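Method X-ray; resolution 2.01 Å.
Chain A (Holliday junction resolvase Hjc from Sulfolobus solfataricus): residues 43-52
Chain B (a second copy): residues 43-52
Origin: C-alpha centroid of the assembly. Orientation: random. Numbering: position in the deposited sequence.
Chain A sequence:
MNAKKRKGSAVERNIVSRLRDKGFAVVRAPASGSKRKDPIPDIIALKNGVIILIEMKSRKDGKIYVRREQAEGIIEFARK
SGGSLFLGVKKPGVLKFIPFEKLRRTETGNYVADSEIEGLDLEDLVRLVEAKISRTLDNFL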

# COMPACT_ATOMS: atom_id res chain seq x y z
N ILE A 43 -5.44 -27.08 1.16
CA ILE A 43 -4.20 -26.31 1.27
C ILE A 43 -4.39 -24.98 0.57
O ILE A 43 -4.87 -24.93 -0.55
N ILE A 44 -3.99 -23.91 1.24
CA ILE A 44 -3.97 -22.56 0.70
C ILE A 44 -2.52 -22.14 0.76
O ILE A 44 -1.92 -22.10 1.84
N ALA A 45 -1.91 -21.95 -0.42
CA ALA A 45 -0.53 -21.55 -0.57
C ALA A 45 -0.47 -20.18 -1.20
O ALA A 45 -1.12 -19.92 -2.22
N LEU A 46 0.26 -19.27 -0.56
CA LEU A 46 0.37 -17.90 -1.03
C LEU A 46 1.82 -17.52 -1.27
O LEU A 46 2.68 -17.77 -0.42
N LYS A 47 2.09 -16.89 -2.43
CA LYS A 47 3.43 -16.40 -2.72
C LYS A 47 3.36 -15.12 -3.56
O LYS A 47 2.82 -15.15 -4.67
N ASN A 48 3.96 -14.00 -3.02
CA ASN A 48 4.06 -12.70 -3.70
C ASN A 48 2.77 -12.27 -4.42
O ASN A 48 2.78 -11.94 -5.61
N GLY A 49 1.67 -12.33 -3.68
CA GLY A 49 0.34 -11.97 -4.14
C GLY A 49 -0.40 -13.04 -4.91
O GLY A 49 -1.54 -12.81 -5.31
N VAL A 50 0.23 -14.21 -5.15
CA VAL A 50 -0.37 -15.32 -5.92
C VAL A 50 -1.02 -16.33 -4.98
O VAL A 50 -0.40 -16.77 -4.01
N ILE A 51 -2.30 -16.65 -5.24
CA ILE A 51 -3.12 -17.57 -4.46
C ILE A 51 -3.29 -18.89 -5.18
O ILE A 51 -3.76 -18.93 -6.31
N ILE A 52 -2.89 -19.98 -4.50
CA ILE A 52 -2.94 -21.36 -4.97
C ILE A 52 -3.77 -22.13 -3.98
O ILE A 52 -3.61 -21.97 -2.77
N ILE B 43 -6.35 -15.08 11.03
CA ILE B 43 -7.35 -15.07 9.96
C ILE B 43 -6.67 -14.70 8.68
O ILE B 43 -5.89 -13.74 8.64
N ILE B 44 -6.98 -15.45 7.62
CA ILE B 44 -6.52 -15.17 6.28
C ILE B 44 -7.79 -14.94 5.46
O ILE B 44 -8.65 -15.83 5.40
N ALA B 45 -7.94 -13.74 4.90
CA ALA B 45 -9.12 -13.40 4.10
C ALA B 45 -8.68 -13.00 2.70
O ALA B 45 -7.73 -12.24 2.55
N LEU B 46 -9.33 -13.56 1.70
CA LEU B 46 -8.96 -13.35 0.32
C LEU B 46 -10.13 -12.89 -0.50
O LEU B 46 -11.22 -13.47 -0.41
N LYS B 47 -9.91 -11.86 -1.35
CA LYS B 47 -10.94 -11.36 -2.26
C LYS B 47 -10.32 -10.77 -3.50
O LYS B 47 -9.52 -9.85 -3.40
N ASN B 48 -10.70 -11.29 -4.69
CA ASN B 48 -10.24 -10.83 -6.02
C ASN B 48 -8.72 -10.60 -6.10
O ASN B 48 -8.27 -9.55 -6.58
N GLY B 49 -7.96 -11.58 -5.60
CA GLY B 49 -6.51 -11.53 -5.59
C GLY B 49 -5.90 -10.76 -4.43
O GLY B 49 -4.68 -10.71 -4.33
N VAL B 50 -6.74 -10.12 -3.56
CA VAL B 50 -6.27 -9.33 -2.41
C VAL B 50 -6.17 -10.21 -1.15
O VAL B 50 -7.15 -10.86 -0.77
N ILE B 51 -4.96 -10.24 -0.53
CA ILE B 51 -4.64 -11.03 0.66
C ILE B 51 -4.58 -10.14 1.89
O ILE B 51 -3.78 -9.21 1.95
N ILE B 52 -5.44 -10.44 2.87
CA ILE B 52 -5.54 -9.75 4.14
C ILE B 52 -5.23 -10.76 5.21
O ILE B 52 -5.79 -11.85 5.22

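Which side chains face the other copy? In each chain a hairpin, strand 43-47 and strand 50-52 joined by a type I' turn, turns one face to its partner, and the CA-to-CB bonds of Ile44(A), Leu46(A) and Ile51(A), and of their counterparts Ile44(B), Leu46(B) and Ile51(B), point toward it. Lys47(A), Asn48(A) and Val50(A) point away, as do Lys47(B), Asn48(B) and Val50(B). The three inward residues keep one shape in both copies, with chi1 m and chi2 t, so each hairpin offers nearly the same relief.

How do the bumps meet the hollows? The two 43-47 strands cross at 74°, their axes no closer than 10.8 Å, which leaves a gap for side chains to fill. Leu46(A) sends CD1 to 4.2 Å from CG2 of Ile44(B) and to 3.9 Å from CG2 of Ile51(B), so this methyl rests between two neighbours on the opposing face. Leu46(B) repeats the fit: its CD1 lies 4.1 Å from Ile44(A) CG2 and 3.9 Å from Ile51(A) CG2. Between them the leucines touch directly, Leu46(A) CD2 to Leu46(B) CD2 at 4.2 Å.

What does the bare turn accept? Gly49(A) and Gly49(B) have no side chain, and the CA of each becomes a floor for the partner's isoleucine. Ile51(B) CD1 reaches 3.8 Å from Gly49(A) CA, and Ile51(A) CD1 comes equally near Gly49(B) CA, at 3.8 Å. The isoleucines also meet one another, with Ile51(A) CG1 3.9 Å from Ile51(B) CD1. Ile51(A) and Ile51(B) each have 71 Å² covered, the largest share in their stretches.

Is anything polar shared? No direct hydrogen bond crosses the contact. The carbonyls Gly49(A) O and Gly49(B) O approach to 3.9 Å, and both are acceptors and cannot bond each other; a water bridges them, donating to Gly49(A) O at 2.6 Å and, weakly, to Gly49(B) O at 3.3 Å.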

# COMPACT_ATOMS: atom_id res chain seq x y z
CB ILE A 43 -3.00 -27.10 0.67
CG1 ILE A 43 -2.79 -28.49 1.37
CG2 ILE A 43 -1.72 -26.27 0.68
CD1 ILE A 43 -1.89 -29.52 0.53
CB ILE A 44 -4.95 -21.61 1.47
CG1 ILE A 44 -6.40 -22.10 1.31
CG2 ILE A 44 -4.80 -20.14 1.02
CD1 ILE A 44 -7.33 -21.75 2.47
CB ALA A 45 0.21 -22.58 -1.42
CB LEU A 46 -0.27 -16.94 -0.02
CG LEU A 46 -1.60 -17.33 0.66
CD1 LEU A 46 -1.88 -16.44 1.86
CD2 LEU A 46 -2.75 -17.26 -0.31
CB LYS A 47 4.31 -17.46 -3.41
CG LYS A 47 5.79 -17.08 -3.37
CD LYS A 47 6.66 -18.12 -4.09
CE LYS A 47 8.10 -17.63 -4.15
NZ LYS A 47 9.01 -18.67 -4.72
CB ASN A 48 5.27 -12.67 -4.62
CG ASN A 48 6.60 -13.08 -4.02
OD1 ASN A 48 7.43 -13.72 -4.68
ND2 ASN A 48 6.87 -12.72 -2.76
CB VAL A 50 0.57 -15.96 -6.99
CG1 VAL A 50 -0.14 -17.09 -7.75
CG2 VAL A 50 1.06 -14.90 -7.97
CB ILE A 51 -4.48 -16.94 -4.09
CG1 ILE A 51 -4.28 -15.55 -3.38
CG2 ILE A 51 -5.33 -17.91 -3.21
CD1 ILE A 51 -5.51 -14.61 -3.54
CB ILE A 52 -1.49 -21.93 -5.14
CG1 ILE A 52 -0.72 -21.20 -6.24
CG2 ILE A 52 -1.42 -23.47 -5.27
CD1 ILE A 52 -1.33 -21.24 -7.61
CB ILE B 43 -8.53 -14.09 10.29
CG1 ILE B 43 -9.24 -14.42 11.60
CG2 ILE B 43 -9.53 -13.96 9.12
CD1 ILE B 43 -10.13 -13.26 12.18
CB ILE B 44 -5.61 -16.30 5.72
CG1 ILE B 44 -4.30 -16.43 6.57
CG2 ILE B 44 -5.30 -16.06 4.22
CD1 ILE B 44 -3.69 -17.80 6.60
CB ALA B 45 -9.94 -12.29 4.76
CB LEU B 46 -8.40 -14.68 -0.28
CG LEU B 46 -7.46 -15.55 0.61
CD1 LEU B 46 -7.26 -16.96 0.01
CD2 LEU B 46 -6.10 -14.90 0.79
CB LYS B 47 -11.89 -10.33 -1.59
CG LYS B 47 -13.15 -10.10 -2.42
CD LYS B 47 -14.10 -9.07 -1.82
CE LYS B 47 -15.28 -8.83 -2.74
NZ LYS B 47 -16.32 -7.97 -2.11
CB ASN B 48 -11.02 -9.57 -6.47
CG ASN B 48 -12.53 -9.75 -6.51
OD1 ASN B 48 -13.06 -10.87 -6.49
ND2 ASN B 48 -13.24 -8.65 -6.59
CB VAL B 50 -7.03 -7.99 -2.18
CG1 VAL B 50 -6.44 -7.22 -1.01
CG2 VAL B 50 -7.02 -7.13 -3.44
CB ILE B 51 -3.33 -11.86 0.47
CG1 ILE B 51 -3.38 -12.71 -0.84
CG2 ILE B 51 -3.07 -12.75 1.73
CD1 ILE B 51 -2.00 -13.19 -1.34
CB ILE B 52 -6.93 -9.05 4.31
CG1 ILE B 52 -7.16 -7.93 3.27
CG2 ILE B 52 -7.27 -8.61 5.76
CD1 ILE B 52 -6.15 -6.84 3.24
O HOH W 1 -3.87 -13.16 -6.45